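Local coordinates for terminal oxygenase component of carbazole (Janthinobacterium sp., PDB 7BUG), which catalyses the angular dioxygenation of carbazole at its C-9a and C-1 positions, as the terminal Rieske-type oxygenase of the carbazole 1,9a-dioxygenase system, at residues I38-P43 against V55-G60; L62-K66 against L121-V126; Y92-T96 against D106-N110. All coordinates share one frame; numbering follows the deposited sequence.

Contact 1 of 3, residues I38-P43 against V55-G60; sequences INEGEP and VNRIDG
Arg57, Ile38 and Glu40 carry the contact between I38-P43 and V55-G60. The Arg57 side chain runs out straight through its first two torsions, bends at chi3 (-62°), and brings the edge of its guanidinium to the Ile38 carbonyl. NE donates to Ile38 O at 2.8 Å in a nearly straight bond that lies in the guanidinium plane but reaches the carbonyl from above its own plane; NH2 adds a weak bond to the same oxygen. NH1 binds Gly60 O at 2.9 Å, again in the guanidinium plane, and these bonds, with a salt bridge from NH1 to Glu128, fix the orientation of the group. The Ile38 side chain crosses that of Val55 at about a right angle, with CD1 3.7 Å from Val55 CG1.

Glu40 leaves its backbone pointing away from the strand, yet a bend at chi2 (71°) folds the carboxylate back over the turn that follows Ile58. There each oxygen uses its syn lone pair to take one backbone N-H: OE2 that of Asp59 at 2.6 Å, OE1 that of Gly60 at 3.0 Å. Asp59 OD1 is 4.1 Å from Glu40 OE2, a like-charge approach probably eased by Lys85, which pairs with Asp59 OD2. Beside Glu40, Gly41 N donates to Arg57 O at 2.8 Å, and the Pro43 ring lies alongside the Asn56 amide. Asn39 to Glu42 form a type II beta turn, with glycine at its positive-phi third position, and this turn docks against strand 51-58 of the antiparallel sheet in the Rieske domain.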
ATOM      1  N   ILE A  38      19.210  -3.549  26.731  1.00 19.18           N
ATOM      2  CA  ILE A  38      19.518  -4.944  26.327  1.00 22.06           C
ATOM      3  C   ILE A  38      20.150  -5.640  27.537  1.00 23.43           C
ATOM      4  O   ILE A  38      21.249  -5.263  27.975  1.00 23.50           O
ATOM      5  CB  ILE A  38      20.332  -5.093  25.035  1.00 22.58           C
ATOM      6  CG1 ILE A  38      20.745  -6.552  24.853  1.00 25.76           C
ATOM      7  CG2 ILE A  38      21.502  -4.143  24.972  1.00 23.77           C
ATOM      8  CD1 ILE A  38      20.860  -6.944  23.460  1.00 28.05           C
ATOM      9  N   ASN A  39      19.369  -6.548  28.112  1.00 24.44           N
ATOM     10  CA  ASN A  39      19.751  -7.339  29.300  1.00 27.00           C
ATOM     11  C   ASN A  39      20.454  -8.610  28.845  1.00 21.46           C
ATOM     12  O   ASN A  39      20.231  -9.101  27.737  1.00 19.86           O
ATOM     13  CB  ASN A  39      18.540  -7.740  30.146  1.00 32.38           C
ATOM     14  CG  ASN A  39      17.896  -6.599  30.911  1.00 41.03           C
ATOM     15  OD1 ASN A  39      18.565  -5.847  31.620  1.00 48.76           O
ATOM     16  ND2 ASN A  39      16.582  -6.491  30.804  1.00 47.79           N
ATOM     17  N   GLU A  40      21.210  -9.191  29.763  1.00 21.12           N
ATOM     18  CA  GLU A  40      21.832 -10.514  29.595  1.00 20.19           C
ATOM     19  C   GLU A  40      20.811 -11.517  29.024  1.00 19.51           C
ATOM     20  O   GLU A  40      19.760 -11.798  29.673  1.00 19.92           O
ATOM     21  CB  GLU A  40      22.375 -10.978  30.948  1.00 19.70           C
ATOM     22  CG  GLU A  40      23.121 -12.287  30.881  1.00 20.09           C
ATOM     23  CD  GLU A  40      24.465 -12.223  30.184  1.00 18.17           C
ATOM     24  OE1 GLU A  40      25.023 -11.086  30.051  1.00 20.22           O
ATOM     25  OE2 GLU A  40      24.979 -13.301  29.833  1.00 21.11           O
ATOM     26  N   GLY A  41      21.186 -12.174  27.941  1.00 16.68           N
ATOM     27  CA  GLY A  41      20.434 -13.268  27.321  1.00 17.90           C
ATOM     28  C   GLY A  41      19.040 -12.874  26.869  1.00 20.13           C
ATOM     29  O   GLY A  41      18.183 -13.816  26.776  1.00 22.33           O
ATOM     30  N   GLU A  42      18.784 -11.583  26.607  1.00 18.90           N
ATOM     31  CA  GLU A  42      17.477 -11.119  26.060  1.00 22.14           C
ATOM     32  C   GLU A  42      17.715 -10.543  24.655  1.00 19.62           C
ATOM     33  O   GLU A  42      17.832  -9.337  24.537  1.00 22.39           O
ATOM     34  CB  GLU A  42      16.854 -10.117  27.022  1.00 27.46           C
ATOM     35  CG  GLU A  42      16.558 -10.772  28.386  1.00 37.10           C
ATOM     36  CD  GLU A  42      16.119  -9.886  29.545  1.00 42.50           C
ATOM     37  OE1 GLU A  42      15.468  -8.850  29.289  1.00 44.38           O
ATOM     38  OE2 GLU A  42      16.419 -10.245  30.718  1.00 47.66           O
ATOM     39  N   PRO A  43      17.842 -11.360  23.598  1.00 19.48           N
ATOM     40  CA  PRO A  43      18.107 -10.831  22.250  1.00 17.45           C
ATOM     41  C   PRO A  43      17.037  -9.817  21.843  1.00 17.90           C
ATOM     42  O   PRO A  43      15.873  -9.954  22.200  1.00 20.85           O
ATOM     43  CB  PRO A  43      18.124 -12.033  21.320  1.00 19.30           C
ATOM     44  CG  PRO A  43      18.310 -13.232  22.232  1.00 20.69           C
ATOM     45  CD  PRO A  43      17.743 -12.825  23.571  1.00 20.95           C
ATOM     46  N   VAL A  55      20.570  -8.558  18.220  1.00 13.61           N
ATOM     47  CA  VAL A  55      21.643  -8.207  19.191  1.00 12.81           C
ATOM     48  C   VAL A  55      21.371  -8.997  20.458  1.00 13.04           C
ATOM     49  O   VAL A  55      20.247  -9.029  20.939  1.00 14.04           O
ATOM     50  CB  VAL A  55      21.734  -6.706  19.454  1.00 14.97           C
ATOM     51  CG1 VAL A  55      22.840  -6.409  20.429  1.00 15.86           C
ATOM     52  CG2 VAL A  55      21.925  -5.926  18.169  1.00 15.79           C
ATOM     53  N   ASN A  56      22.432  -9.568  21.022  1.00 12.38           N
ATOM     54  CA  ASN A  56      22.331 -10.297  22.301  1.00 12.43           C
ATOM     55  C   ASN A  56      23.462  -9.866  23.235  1.00 12.54           C
ATOM     56  O   ASN A  56      24.485  -9.405  22.740  1.00 13.56           O
ATOM     57  CB  ASN A  56      22.408 -11.805  22.102  1.00 12.11           C
ATOM     58  CG  ASN A  56      21.822 -12.606  23.263  1.00 12.85           C
ATOM     59  OD1 ASN A  56      21.213 -12.038  24.169  1.00 14.81           O
ATOM     60  ND2 ASN A  56      21.947 -13.938  23.216  1.00 15.03           N
ATOM     61  N   ARG A  57      23.214  -9.956  24.528  1.00 12.72           N
ATOM     62  CA  ARG A  57      24.260  -9.713  25.547  1.00 13.60           C
ATOM     63  C   ARG A  57      24.572 -11.060  26.178  1.00 13.63           C
ATOM     64  O   ARG A  57      23.630 -11.685  26.733  1.00 14.88           O
ATOM     65  CB  ARG A  57      23.815  -8.646  26.556  1.00 14.89           C
ATOM     66  CG  ARG A  57      24.933  -8.337  27.547  1.00 15.45           C
ATOM     67  CD  ARG A  57      24.405  -7.357  28.554  1.00 15.56           C
ATOM     68  NE  ARG A  57      23.975  -6.053  28.062  1.00 16.05           N
ATOM     69  CZ  ARG A  57      24.778  -5.044  27.730  1.00 15.41           C
ATOM     70  NH1 ARG A  57      26.083  -5.222  27.682  1.00 14.34           N
ATOM     71  NH2 ARG A  57      24.280  -3.883  27.345  1.00 15.37           N
ATOM     72  N   ILE A  58      25.827 -11.473  26.129  1.00 13.90           N
ATOM     73  CA  ILE A  58      26.229 -12.833  26.605  1.00 14.17           C
ATOM     74  C   ILE A  58      27.464 -12.574  27.475  1.00 15.31           C
ATOM     75  O   ILE A  58      28.492 -12.143  26.929  1.00 13.51           O
ATOM     76  CB  ILE A  58      26.517 -13.792  25.469  1.00 16.23           C
ATOM     77  CG1 ILE A  58      25.307 -13.936  24.528  1.00 14.96           C
ATOM     78  CG2 ILE A  58      26.901 -15.147  26.019  1.00 17.45           C
ATOM     79  CD1 ILE A  58      25.667 -14.554  23.222  1.00 16.94           C
ATOM     80  N   ASP A  59      27.329 -12.912  28.746  1.00 17.03           N
ATOM     81  CA  ASP A  59      28.383 -12.632  29.761  1.00 17.82           C
ATOM     82  C   ASP A  59      28.799 -11.163  29.670  1.00 16.84           C
ATOM     83  O   ASP A  59      30.010 -10.902  29.747  1.00 17.03           O
ATOM     84  CB  ASP A  59      29.556 -13.572  29.583  1.00 19.12           C
ATOM     85  CG  ASP A  59      29.298 -15.002  30.053  1.00 18.62           C
ATOM     86  OD1 ASP A  59      28.449 -15.200  30.948  1.00 21.12           O
ATOM     87  OD2 ASP A  59      29.922 -15.877  29.457  1.00 20.40           O
ATOM     88  N   GLY A  60      27.826 -10.275  29.437  1.00 15.50           N
ATOM     89  CA  GLY A  60      28.008  -8.818  29.445  1.00 14.22           C
ATOM     90  C   GLY A  60      28.442  -8.269  28.088  1.00 16.05           C
ATOM     91  O   GLY A  60      28.336  -7.055  27.922  1.00 16.34           O
TER

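Contact 2 of 3, residues L62-K66 against L121-V126; sequences LYCLK and LKTYPV. With CO3 (carbonate ion), chain M.
Cys64 and Val126 make the tightest apolar meeting between L62-K66 and L121-V126: Val126 CG2 presses on Cys64 CB at 3.4 Å, closer than usual van der Waals contact. With chi1 at 179°, Cys64 SG is turned to the edge of the Tyr124 ring and touches Tyr124 CB. On the other face of the sheet from Cys64 and Tyr124, Leu65 CD2 packs between Thr123 CG2 at 3.5 Å and Leu121 CD2 at 3.8 Å. Leu121 also sets both its methyls against the carbonyl oxygen of Lys66. The backbones come closest at Leu65 and Thr123, a non-hydrogen-bonded pair; to either side, Lys66 N donates to Lys122 O at 2.9 Å and Tyr124 N to Cys64 O at 3.2 Å. The segments lie on strands 61-66 and 123-129, antiparallel neighbours in the six-stranded sheet of the Rieske domain. Lys66 NZ and Tyr124 OH both turn to Glu51, on the adjoining strand 51-58.

Toward Val126 the strands part and water enters. One molecule supplements the direct bond at Cys64 and Tyr124, accepting from Cys64 N and donating to Tyr124 O; beyond it, another bridges Leu62 O and Val126 O, at 2.7 Å from each. Leu62 still crosses Val126 at about a right angle, but its CB comes no nearer than 4.0 Å to Val126 CG1. On this side Val126 N donates almost straight to O1 of a carbonate ion, probably from the crystallisation liquor; Lys61 NZ is also hydrogen-bonded to that ion.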
ATOM      1  N   LEU A  62      28.273  -7.699  23.941  1.00 14.25           N
ATOM      2  CA  LEU A  62      27.245  -7.653  22.875  1.00 13.92           C
ATOM      3  C   LEU A  62      27.725  -8.350  21.602  1.00 13.16           C
ATOM      4  O   LEU A  62      28.910  -8.336  21.209  1.00 14.09           O
ATOM      5  CB  LEU A  62      26.876  -6.199  22.597  1.00 14.70           C
ATOM      6  CG  LEU A  62      26.198  -5.448  23.724  1.00 16.79           C
ATOM      7  CD1 LEU A  62      25.827  -4.051  23.254  1.00 19.76           C
ATOM      8  CD2 LEU A  62      24.993  -6.157  24.249  1.00 17.22           C
ATOM      9  N   TYR A  63      26.760  -9.016  20.942  1.00 12.64           N
ATOM     10  CA  TYR A  63      27.008  -9.712  19.673  1.00 12.81           C
ATOM     11  C   TYR A  63      25.848  -9.382  18.727  1.00 11.86           C
ATOM     12  O   TYR A  63      24.718  -9.161  19.224  1.00 13.27           O
ATOM     13  CB  TYR A  63      27.040 -11.219  19.897  1.00 11.70           C
ATOM     14  CG  TYR A  63      28.158 -11.696  20.793  1.00 11.69           C
ATOM     15  CD1 TYR A  63      27.993 -11.725  22.157  1.00 13.87           C
ATOM     16  CD2 TYR A  63      29.359 -12.048  20.248  1.00 12.81           C
ATOM     17  CE1 TYR A  63      29.009 -12.152  22.986  1.00 13.56           C
ATOM     18  CE2 TYR A  63      30.391 -12.524  21.063  1.00 14.99           C
ATOM     19  CZ  TYR A  63      30.200 -12.576  22.427  1.00 15.29           C
ATOM     20  OH  TYR A  63      31.257 -13.021  23.204  1.00 15.92           O
ATOM     21  N   CYS A  64      26.132  -9.349  17.434  1.00 11.29           N
ATOM     22  CA  CYS A  64      25.127  -8.991  16.414  1.00 11.81           C
ATOM     23  C   CYS A  64      25.187 -10.018  15.291  1.00 11.43           C
ATOM     24  O   CYS A  64      26.257 -10.154  14.661  1.00 13.62           O
ATOM     25  CB  CYS A  64      25.398  -7.580  15.923  1.00 11.76           C
ATOM     26  SG  CYS A  64      24.221  -7.088  14.639  1.00 13.25           S
ATOM     27  N   LEU A  65      24.052 -10.667  15.006  1.00 11.60           N
ATOM     28  CA  LEU A  65      23.850 -11.632  13.903  1.00 13.40           C
ATOM     29  C   LEU A  65      22.784 -11.072  12.994  1.00 13.08           C
ATOM     30  O   LEU A  65      21.863 -10.408  13.477  1.00 12.58           O
ATOM     31  CB  LEU A  65      23.319 -12.965  14.435  1.00 16.11           C
ATOM     32  CG  LEU A  65      24.316 -13.971  14.945  1.00 20.91           C
ATOM     33  CD1 LEU A  65      23.563 -15.099  15.611  1.00 19.71           C
ATOM     34  CD2 LEU A  65      25.173 -14.502  13.792  1.00 19.92           C
ATOM     35  N   LYS A  66      22.920 -11.314  11.716  1.00 11.77           N
ATOM     36  CA  LYS A  66      21.802 -10.994  10.800  1.00 11.86           C
ATOM     37  C   LYS A  66      20.596 -11.829  11.223  1.00 11.54           C
ATOM     38  O   LYS A  66      20.692 -13.031  11.356  1.00 10.45           O
ATOM     39  CB  LYS A  66      22.202 -11.164   9.346  1.00 13.37           C
ATOM     40  CG  LYS A  66      21.031 -10.924   8.397  1.00 16.30           C
ATOM     41  CD  LYS A  66      21.569 -10.748   6.986  1.00 18.55           C
ATOM     42  CE  LYS A  66      22.286  -9.441   6.789  1.00 21.03           C
ATOM     43  NZ  LYS A  66      22.420  -9.101   5.367  1.00 22.40           N
ATOM     44  N   LEU A 121      26.535 -17.280   9.028  1.00 12.93           N
ATOM     45  CA  LEU A 121      25.580 -16.178   9.029  1.00 12.36           C
ATOM     46  C   LEU A 121      26.353 -14.889   9.233  1.00 12.54           C
ATOM     47  O   LEU A 121      27.293 -14.831  10.061  1.00 14.59           O
ATOM     48  CB  LEU A 121      24.601 -16.468  10.174  1.00 14.29           C
ATOM     49  CG  LEU A 121      23.442 -15.525  10.405  1.00 14.90           C
ATOM     50  CD1 LEU A 121      22.643 -15.274   9.151  1.00 17.38           C
ATOM     51  CD2 LEU A 121      22.543 -16.118  11.496  1.00 14.85           C
ATOM     52  N   LYS A 122      25.972 -13.836   8.531  1.00 12.18           N
ATOM     53  CA  LYS A 122      26.640 -12.531   8.656  1.00 12.88           C
ATOM     54  C   LYS A 122      26.584 -12.032  10.088  1.00 12.03           C
ATOM     55  O   LYS A 122      25.512 -12.169  10.762  1.00 11.70           O
ATOM     56  CB  LYS A 122      25.975 -11.551   7.686  1.00 13.43           C
ATOM     57  CG  LYS A 122      26.596 -10.180   7.711  1.00 14.37           C
ATOM     58  CD  LYS A 122      27.963 -10.156   7.083  1.00 16.35           C
ATOM     59  CE  LYS A 122      28.380  -8.787   6.594  1.00 19.52           C
ATOM     60  NZ  LYS A 122      29.804  -8.767   6.199  1.00 22.45           N
ATOM     61  N   THR A 123      27.715 -11.543  10.585  1.00 12.22           N
ATOM     62  CA  THR A 123      27.795 -10.874  11.883  1.00 12.56           C
ATOM     63  C   THR A 123      28.261  -9.462  11.590  1.00 11.24           C
ATOM     64  O   THR A 123      28.862  -9.181  10.499  1.00 13.60           O
ATOM     65  CB  THR A 123      28.741 -11.586  12.862  1.00 13.12           C
ATOM     66  OG1 THR A 123      30.042 -11.516  12.269  1.00 15.09           O
ATOM     67  CG2 THR A 123      28.303 -13.002  13.141  1.00 17.17           C
ATOM     68  N   TYR A 124      27.973  -8.589  12.524  1.00 11.80           N
ATOM     69  CA  TYR A 124      28.440  -7.202  12.534  1.00 11.29           C
ATOM     70  C   TYR A 124      29.110  -6.930  13.861  1.00 11.52           C
ATOM     71  O   TYR A 124      28.597  -7.329  14.918  1.00 11.83           O
ATOM     72  CB  TYR A 124      27.317  -6.206  12.220  1.00 11.32           C
ATOM     73  CG  TYR A 124      26.862  -6.320  10.796  1.00 11.38           C
ATOM     74  CD1 TYR A 124      27.661  -5.923   9.740  1.00 11.64           C
ATOM     75  CD2 TYR A 124      25.593  -6.779  10.497  1.00 11.77           C
ATOM     76  CE1 TYR A 124      27.221  -6.004   8.422  1.00 12.00           C
ATOM     77  CE2 TYR A 124      25.140  -6.897   9.194  1.00 12.15           C
ATOM     78  CZ  TYR A 124      25.956  -6.496   8.149  1.00 11.36           C
ATOM     79  OH  TYR A 124      25.486  -6.558   6.889  1.00 12.61           O
ATOM     80  N   PRO A 125      30.197  -6.143  13.842  1.00 12.13           N
ATOM     81  CA  PRO A 125      30.798  -5.673  15.080  1.00 13.00           C
ATOM     82  C   PRO A 125      29.832  -4.822  15.911  1.00 13.35           C
ATOM     83  O   PRO A 125      29.041  -4.060  15.344  1.00 12.85           O
ATOM     84  CB  PRO A 125      32.006  -4.834  14.642  1.00 12.89           C
ATOM     85  CG  PRO A 125      32.308  -5.298  13.232  1.00 13.53           C
ATOM     86  CD  PRO A 125      30.968  -5.720  12.661  1.00 12.80           C
ATOM     87  N   VAL A 126      29.894  -4.944  17.223  1.00 13.42           N
ATOM     88  CA  VAL A 126      29.061  -4.169  18.181  1.00 15.53           C
ATOM     89  C   VAL A 126      29.933  -3.687  19.306  1.00 17.75           C
ATOM     90  O   VAL A 126      30.717  -4.506  19.821  1.00 17.08           O
ATOM     91  CB  VAL A 126      27.961  -4.954  18.899  1.00 22.13           C
ATOM     92  CG1 VAL A 126      26.821  -4.040  19.276  1.00 18.88           C
ATOM     93  CG2 VAL A 126      27.539  -6.218  18.215  1.00 23.53           C
TER
HETATM   94  C   CO3 M 410      33.300  -7.417  17.918  1.00 25.18           C
HETATM   95  O1  CO3 M 410      32.117  -6.937  18.052  1.00 21.52           O
HETATM   96  O2  CO3 M 410      33.807  -7.669  16.700  1.00 29.95           O
HETATM   97  O3  CO3 M 410      33.950  -7.813  19.000  1.00 36.38           O
HETATM   98  O   HOH W   1      30.963  -6.585  21.586  1.00 17.20           O
HETATM   99  O   HOH W   2      28.948  -9.304  16.738  1.00 13.16           O

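Contact 3 of 3, residues Y92-T96 against D106-N110. With FES (Fe2/s2 (inorganic) cluster), chain D.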
ATOM      1  N   TYR A  92      12.821 -23.084  13.008  1.00  8.36           N
ATOM      2  CA  TYR A  92      12.123 -23.798  11.926  1.00  8.77           C
ATOM      3  C   TYR A  92      12.726 -25.204  11.776  1.00  8.80           C
ATOM      4  O   TYR A  92      11.988 -26.174  11.904  1.00  9.71           O
ATOM      5  CB  TYR A  92      12.155 -22.953  10.666  1.00  9.74           C
ATOM      6  CG  TYR A  92      11.072 -23.229   9.633  1.00 10.01           C
ATOM      7  CD1 TYR A  92      10.158 -24.260   9.749  1.00 10.31           C
ATOM      8  CD2 TYR A  92      11.043 -22.472   8.463  1.00 10.20           C
ATOM      9  CE1 TYR A  92       9.187 -24.496   8.784  1.00 11.78           C
ATOM     10  CE2 TYR A  92      10.114 -22.723   7.462  1.00 11.34           C
ATOM     11  CZ  TYR A  92       9.184 -23.740   7.616  1.00 12.19           C
ATOM     12  OH  TYR A  92       8.198 -24.005   6.687  1.00 14.52           O
ATOM     13  N   HIS A  93      14.009 -25.284  11.408  1.00  8.65           N
ATOM     14  CA  HIS A  93      14.671 -26.597  11.212  1.00  8.38           C
ATOM     15  C   HIS A  93      15.903 -26.684  12.097  1.00  8.98           C
ATOM     16  O   HIS A  93      16.720 -27.528  11.856  1.00  9.78           O
ATOM     17  CB  HIS A  93      15.005 -26.908   9.754  1.00  8.65           C
ATOM     18  CG  HIS A  93      13.925 -26.530   8.808  1.00  8.95           C
ATOM     19  ND1 HIS A  93      13.773 -25.238   8.322  1.00  9.63           N
ATOM     20  CD2 HIS A  93      12.981 -27.289   8.209  1.00  9.29           C
ATOM     21  CE1 HIS A  93      12.716 -25.225   7.517  1.00  8.96           C
ATOM     22  NE2 HIS A  93      12.218 -26.474   7.417  1.00 10.20           N
ATOM     23  N   ALA A  94      16.028 -25.797  13.056  1.00  8.70           N
ATOM     24  CA  ALA A  94      17.057 -25.902  14.116  1.00  8.65           C
ATOM     25  C   ALA A  94      18.487 -25.800  13.583  1.00 10.46           C
ATOM     26  O   ALA A  94      19.433 -26.278  14.292  1.00 10.30           O
ATOM     27  CB  ALA A  94      16.881 -27.164  14.931  1.00  9.74           C
ATOM     28  N   TRP A  95      18.716 -25.086  12.483  1.00  9.69           N
ATOM     29  CA  TRP A  95      20.081 -24.626  12.165  1.00  9.65           C
ATOM     30  C   TRP A  95      20.568 -23.750  13.306  1.00  9.68           C
ATOM     31  O   TRP A  95      19.912 -22.808  13.750  1.00 10.61           O
ATOM     32  CB  TRP A  95      20.163 -23.887  10.832  1.00 10.26           C
ATOM     33  CG  TRP A  95      19.920 -24.726   9.633  1.00  9.72           C
ATOM     34  CD1 TRP A  95      19.103 -25.809   9.487  1.00  9.75           C
ATOM     35  CD2 TRP A  95      20.508 -24.480   8.354  1.00  9.31           C
ATOM     36  NE1 TRP A  95      19.168 -26.277   8.199  1.00 10.12           N
ATOM     37  CE2 TRP A  95      20.001 -25.466   7.483  1.00  9.61           C
ATOM     38  CE3 TRP A  95      21.365 -23.491   7.868  1.00 10.47           C
ATOM     39  CZ2 TRP A  95      20.342 -25.481   6.129  1.00  9.56           C
ATOM     40  CZ3 TRP A  95      21.735 -23.548   6.532  1.00 10.58           C
ATOM     41  CH2 TRP A  95      21.224 -24.535   5.693  1.00 10.09           C
ATOM     42  N   THR A  96      21.745 -24.063  13.859  1.00  9.77           N
ATOM     43  CA  THR A  96      22.272 -23.430  15.069  1.00 10.41           C
ATOM     44  C   THR A  96      23.565 -22.679  14.749  1.00 10.69           C
ATOM     45  O   THR A  96      24.507 -23.282  14.164  1.00 10.66           O
ATOM     46  CB  THR A  96      22.505 -24.507  16.127  1.00 10.51           C
ATOM     47  OG1 THR A  96      21.225 -25.091  16.402  1.00 11.41           O
ATOM     48  CG2 THR A  96      23.098 -23.930  17.393  1.00 12.24           C
ATOM     49  N   ASP A 106      25.848 -26.556  14.264  1.00 13.61           N
ATOM     50  CA  ASP A 106      25.015 -27.741  14.582  1.00 12.14           C
ATOM     51  C   ASP A 106      23.715 -27.571  13.790  1.00 13.06           C
ATOM     52  O   ASP A 106      23.310 -26.433  13.522  1.00 12.47           O
ATOM     53  CB  ASP A 106      24.747 -27.879  16.076  1.00 13.87           C
ATOM     54  CG  ASP A 106      25.912 -28.469  16.853  1.00 16.20           C
ATOM     55  OD1 ASP A 106      26.168 -29.696  16.665  1.00 17.42           O
ATOM     56  OD2 ASP A 106      26.550 -27.703  17.655  1.00 19.88           O
ATOM     57  N   ILE A 107      23.081 -28.680  13.478  1.00 12.69           N
ATOM     58  CA  ILE A 107      21.671 -28.647  12.998  1.00 11.82           C
ATOM     59  C   ILE A 107      20.884 -29.724  13.729  1.00 12.16           C
ATOM     60  O   ILE A 107      21.173 -30.923  13.497  1.00 12.80           O
ATOM     61  CB  ILE A 107      21.546 -28.821  11.478  1.00 12.04           C
ATOM     62  CG1 ILE A 107      22.375 -27.810  10.691  1.00 13.04           C
ATOM     63  CG2 ILE A 107      20.057 -28.770  11.074  1.00 12.65           C
ATOM     64  CD1 ILE A 107      22.422 -28.048   9.222  1.00 13.18           C
ATOM     65  N   LEU A 108      19.959 -29.358  14.609  1.00 12.07           N
ATOM     66  CA  LEU A 108      19.331 -30.369  15.495  1.00 12.55           C
ATOM     67  C   LEU A 108      18.550 -31.393  14.684  1.00 11.71           C
ATOM     68  O   LEU A 108      18.496 -32.559  15.084  1.00 12.25           O
ATOM     69  CB  LEU A 108      18.453 -29.751  16.584  1.00 13.63           C
ATOM     70  CG  LEU A 108      19.097 -28.678  17.468  1.00 17.90           C
ATOM     71  CD1 LEU A 108      18.207 -28.377  18.659  1.00 17.90           C
ATOM     72  CD2 LEU A 108      20.495 -29.005  17.920  1.00 21.13           C
ATOM     73  N   THR A 109      17.934 -30.985  13.566  1.00 11.05           N
ATOM     74  CA  THR A 109      17.118 -31.883  12.730  1.00 11.49           C
ATOM     75  C   THR A 109      17.954 -32.809  11.859  1.00 11.84           C
ATOM     76  O   THR A 109      17.357 -33.720  11.275  1.00 14.08           O
ATOM     77  CB  THR A 109      16.187 -31.040  11.850  1.00 11.09           C
ATOM     78  OG1 THR A 109      16.959 -30.129  11.039  1.00 10.98           O
ATOM     79  CG2 THR A 109      15.161 -30.339  12.708  1.00 10.93           C
ATOM     80  N   ASN A 110      19.257 -32.605  11.752  1.00 12.04           N
ATOM     81  CA  ASN A 110      20.130 -33.482  10.942  1.00 11.94           C
ATOM     82  C   ASN A 110      21.575 -33.282  11.366  1.00 11.69           C
ATOM     83  O   ASN A 110      22.317 -32.482  10.816  1.00 11.89           O
ATOM     84  CB  ASN A 110      19.980 -33.289   9.444  1.00 13.10           C
ATOM     85  CG  ASN A 110      20.882 -34.265   8.702  1.00 14.34           C
ATOM     86  OD1 ASN A 110      21.528 -35.093   9.365  1.00 15.14           O
ATOM     87  ND2 ASN A 110      21.025 -34.090   7.375  1.00 14.29           N
TER
HETATM   88 FE1  FES D 401      16.027 -21.657   9.782  1.00  9.48          FE
HETATM   89 FE2  FES D 401      15.242 -23.763   8.277  1.00  9.30          FE
HETATM   90  S1  FES D 401      16.582 -23.780  10.071  1.00  9.72           S
HETATM   91  S2  FES D 401      14.640 -21.618   8.016  1.00  9.45           S
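Trp95 and Ile107 form a non-hydrogen-bonded pair in the antiparallel hairpin of strands 95-98 and 104-107, part of the cluster-binding region of the Rieske fold. Among the hydrogen bonds, Thr96 N donates to Asp106 O at 2.9 Å, and Leu108 N to Ala94 O at 3.1 Å. Past the strand ends a side chain takes over: Thr109, in the type I turn Ile107-Asn110, donates OG1 to His93 O at 2.7 Å, tying down the backbone of a cluster ligand.

Apolar contacts flank these bonds. Ile107 runs alongside Trp95, its CD1 placed over the five-membered ring in a CH-pi contact, 3.9 Å from the centroid and 9° off the normal. Just past the strand ends, Ala94 CB and Leu108 CB are squeezed to 3.4 Å.

Polar contacts also cross to a second subunit. Its Asp180 takes a hydrogen bond from His93 NE2, as in related Rieske oxygenases, where this link is probably the electron route to the neighbouring subunit's iron. Its Gly244 N binds Asp106 OD2 as an interface bond. On the cluster side, Trp95 CD1 comes to 3.3 Å from cluster sulfide S1, and the ring also stacks on His71, the other histidine ligand. Next to it the His93 imidazole has S1 at its edge and one face against Tyr92, and its ND1 binds the cluster iron atom FE2 at 2.1 Å.

Contacts 1 and 2 are continuous: their centres lie 12 Å apart, and strands 51-58 and 61-66, adjacent in the six-stranded sheet, join them through a probable hydrogen bond between Asn56 O and Tyr63 N at 2.9 Å. Leu62 CD2 also packs on Arg57 CB at 3.6 Å. Contact 3 belongs to the separate three-stranded sheet beside the [2Fe-2S] cluster. It lies within the chain loop that contact 2 closes, with nearest atoms about 7 Å from contact 2 and about 11 Å from contact 1. Contact 2 nevertheless approaches the cluster site, since the Leu121 side chain is about 6 Å from that of the ligand Cys69.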